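Local coordinates for alpha-rhamnosidase (Dictyoglomus thermophilum, PDB 6I60), which probably catalyses the hydrolysis of terminal non-reducing alpha-L-rhamnose residues in alpha-L-rhamnosides, at residues A[793-798]-A[805-810]. Residues are numbered along the deposited sequence; the frame is centred on the assembly and turned at random.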
loop_
_atom_site.group_PDB
_atom_site.type_symbol
_atom_site.label_atom_id
_atom_site.label_comp_id
_atom_site.label_asym_id
_atom_site.label_seq_id
_atom_site.Cartn_x
_atom_site.Cartn_y
_atom_site.Cartn_z
ATOM N N GLY A 793 4.170 -23.434 -2.694
ATOM C CA GLY A 793 5.429 -24.113 -2.448
ATOM C C GLY A 793 6.171 -24.452 -3.722
ATOM O O GLY A 793 7.405 -24.427 -3.750
ATOM N N TYR A 794 5.438 -24.766 -4.793
ATOM C CA TYR A 794 6.082 -25.040 -6.073
ATOM C C TYR A 794 6.840 -23.823 -6.590
ATOM O O TYR A 794 7.879 -23.972 -7.243
ATOM C CB TYR A 794 5.040 -25.499 -7.093
ATOM C CG TYR A 794 5.617 -25.842 -8.446
ATOM C CD1 TYR A 794 6.602 -26.812 -8.576
ATOM C CD2 TYR A 794 5.178 -25.194 -9.592
ATOM C CE1 TYR A 794 7.135 -27.129 -9.811
ATOM C CE2 TYR A 794 5.705 -25.505 -10.833
ATOM C CZ TYR A 794 6.683 -26.473 -10.937
ATOM O OH TYR A 794 7.212 -26.785 -12.167
ATOM N N MET A 795 6.341 -22.616 -6.309
ATOM C CA MET A 795 7.077 -21.413 -6.684
ATOM C C MET A 795 8.390 -21.321 -5.921
ATOM O O MET A 795 9.436 -21.011 -6.503
ATOM C CB MET A 795 6.227 -20.170 -6.425
ATOM C CG MET A 795 4.866 -20.179 -7.095
ATOM S SD MET A 795 4.037 -18.583 -6.951
ATOM C CE MET A 795 2.400 -19.002 -7.548
ATOM N N ILE A 796 8.353 -21.600 -4.616
ATOM C CA ILE A 796 9.553 -21.512 -3.792
ATOM C C ILE A 796 10.563 -22.577 -4.204
ATOM O O ILE A 796 11.768 -22.310 -4.290
ATOM C CB ILE A 796 9.180 -21.617 -2.301
ATOM C CG1 ILE A 796 8.946 -20.228 -1.698
ATOM C CG2 ILE A 796 10.257 -22.350 -1.513
ATOM C CD1 ILE A 796 7.771 -19.476 -2.293
ATOM N N GLU A 797 10.091 -23.796 -4.481
ATOM C CA GLU A 797 10.993 -24.856 -4.913
ATOM C C GLU A 797 11.656 -24.538 -6.246
ATOM O O GLU A 797 12.736 -25.066 -6.529
ATOM C CB GLU A 797 10.240 -26.188 -5.005
ATOM C CG GLU A 797 9.715 -26.706 -3.668
ATOM C CD GLU A 797 10.814 -26.901 -2.632
ATOM O OE1 GLU A 797 11.770 -27.655 -2.912
ATOM O OE2 GLU A 797 10.719 -26.303 -1.537
ATOM N N GLU A 798 11.044 -23.682 -7.063
ATOM C CA GLU A 798 11.605 -23.290 -8.349
ATOM C C GLU A 798 12.374 -21.974 -8.280
ATOM O O GLU A 798 12.661 -21.383 -9.325
ATOM C CB GLU A 798 10.502 -23.201 -9.403
ATOM C CG GLU A 798 9.997 -24.550 -9.890
ATOM C CD GLU A 798 11.014 -25.290 -10.744
ATOM O OE1 GLU A 798 11.943 -24.642 -11.269
ATOM O OE2 GLU A 798 10.882 -26.523 -10.889
ATOM N N GLU A 805 3.062 -14.459 -11.289
ATOM C CA GLU A 805 1.782 -14.118 -11.896
ATOM C C GLU A 805 0.971 -15.362 -12.231
ATOM O O GLU A 805 -0.260 -15.346 -12.116
ATOM C CB GLU A 805 2.013 -13.277 -13.154
ATOM C CG GLU A 805 0.758 -12.950 -13.943
ATOM C CD GLU A 805 1.018 -11.963 -15.064
ATOM O OE1 GLU A 805 2.201 -11.748 -15.403
ATOM O OE2 GLU A 805 0.042 -11.400 -15.603
ATOM N N ARG A 806 1.635 -16.446 -12.625
ATOM C CA ARG A 806 0.976 -17.684 -13.010
ATOM C C ARG A 806 1.498 -18.843 -12.170
ATOM O O ARG A 806 2.625 -18.808 -11.666
ATOM C CB ARG A 806 1.194 -17.985 -14.494
ATOM C CG ARG A 806 1.340 -16.742 -15.354
ATOM C CD ARG A 806 -0.006 -16.286 -15.879
ATOM N NE ARG A 806 -0.801 -17.417 -16.346
ATOM C CZ ARG A 806 -0.714 -17.936 -17.566
ATOM N NH1 ARG A 806 0.127 -17.422 -18.453
ATOM N NH2 ARG A 806 -1.473 -18.970 -17.899
ATOM N N TRP A 807 0.659 -19.874 -12.024
ATOM C CA TRP A 807 1.071 -21.059 -11.280
ATOM C C TRP A 807 2.203 -21.791 -11.990
ATOM O O TRP A 807 3.119 -22.309 -11.341
ATOM C CB TRP A 807 -0.123 -21.993 -11.078
ATOM C CG TRP A 807 -1.239 -21.410 -10.257
ATOM C CD1 TRP A 807 -2.458 -20.995 -10.709
ATOM C CD2 TRP A 807 -1.242 -21.194 -8.840
ATOM N NE1 TRP A 807 -3.217 -20.529 -9.663
ATOM C CE2 TRP A 807 -2.495 -20.640 -8.505
ATOM C CE3 TRP A 807 -0.307 -21.412 -7.823
ATOM C CZ2 TRP A 807 -2.836 -20.300 -7.197
ATOM C CZ3 TRP A 807 -0.648 -21.073 -6.522
ATOM C CH2 TRP A 807 -1.902 -20.524 -6.222
ATOM N N GLU A 808 2.160 -21.840 -13.318
ATOM C CA GLU A 808 3.170 -22.547 -14.089
ATOM C C GLU A 808 4.460 -21.743 -14.154
ATOM O O GLU A 808 4.438 -20.511 -14.211
ATOM C CB GLU A 808 2.662 -22.825 -15.504
ATOM C CG GLU A 808 1.349 -23.590 -15.554
ATOM C CD GLU A 808 0.134 -22.681 -15.488
ATOM O OE1 GLU A 808 0.214 -21.535 -15.979
ATOM O OE2 GLU A 808 -0.901 -23.115 -14.943
ATOM N N LYS A 809 5.589 -22.449 -14.143
ATOM C CA LYS A 809 6.886 -21.806 -14.310
ATOM C C LYS A 809 7.039 -21.365 -15.760
ATOM O O LYS A 809 7.168 -22.200 -16.661
ATOM C CB LYS A 809 8.006 -22.757 -13.902
ATOM C CG LYS A 809 9.395 -22.277 -14.284
ATOM C CD LYS A 809 10.361 -22.399 -13.118
ATOM C CE LYS A 809 11.802 -22.416 -13.602
ATOM N NZ LYS A 809 12.756 -22.555 -12.467
ATOM N N LEU A 810 7.013 -20.056 -15.993
ATOM C CA LEU A 810 7.086 -19.495 -17.334
ATOM C C LEU A 810 8.126 -18.386 -17.357
ATOM O O LEU A 810 8.050 -17.444 -16.562
ATOM C CB LEU A 810 5.723 -18.962 -17.780
ATOM C CG LEU A 810 4.644 -20.024 -17.988
ATOM C CD1 LEU A 810 3.299 -19.541 -17.480
ATOM C CD2 LEU A 810 4.557 -20.395 -19.453
HETATM O O HOH W 1 5.797 -25.111 -14.097
#
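Lys809 reaches over to Glu798, the first residue past helix 792-797, and its ammonium group serves two acceptors there. The salt bridge joins Lys809 NZ to Glu798 OE1 at 2.5 Å, on the oxygen's anti side and 19° out of the carboxylate plane. A weak 3.4 Å hydrogen bond from the same NZ goes to Glu798 O, illustrating how carbonyls at a helix C-terminus, which lack the next turn's N-H donors, can be met by a loop side chain. With CG anti to its carbonyl carbon (chi1 -75°), Glu798 lays that methylene over one face of the Tyr794 ring, offset toward the rim, and the bend at chi2 (-70°) brings the carboxylate to the ammonium group. With an alanine here, Lys809 would probably lose its charged mate, keeping of these two bonds the weak one to the carbonyl, and the ring face would lose the methylene over it. Helix 792-797 belongs to the six-hairpin glycosidase domain, the (alpha/alpha)6 barrel of bacterial alpha-L-rhamnosidases, and the loop after it folds back beside its last turn. Water makes a second polar link: Lys809 N donates to it at 2.7 Å, and it also hydrogen-bonds Tyr794 OH at 2.9 Å. That water lies in the plane of the tyrosine ring at its edge, as does Trp807 O, 4.0 Å from Tyr794 CD2. Deeper in, Met795 CE packs 3.6 Å from Trp807 CE3, while Trp807 NE1 makes a weak hydrogen bond to Thr759 O. Glu808, whose CB heads away from the helix, is hydrogen-bonded through OE2 to Gly617 N and the hydroxyl of Tyr789.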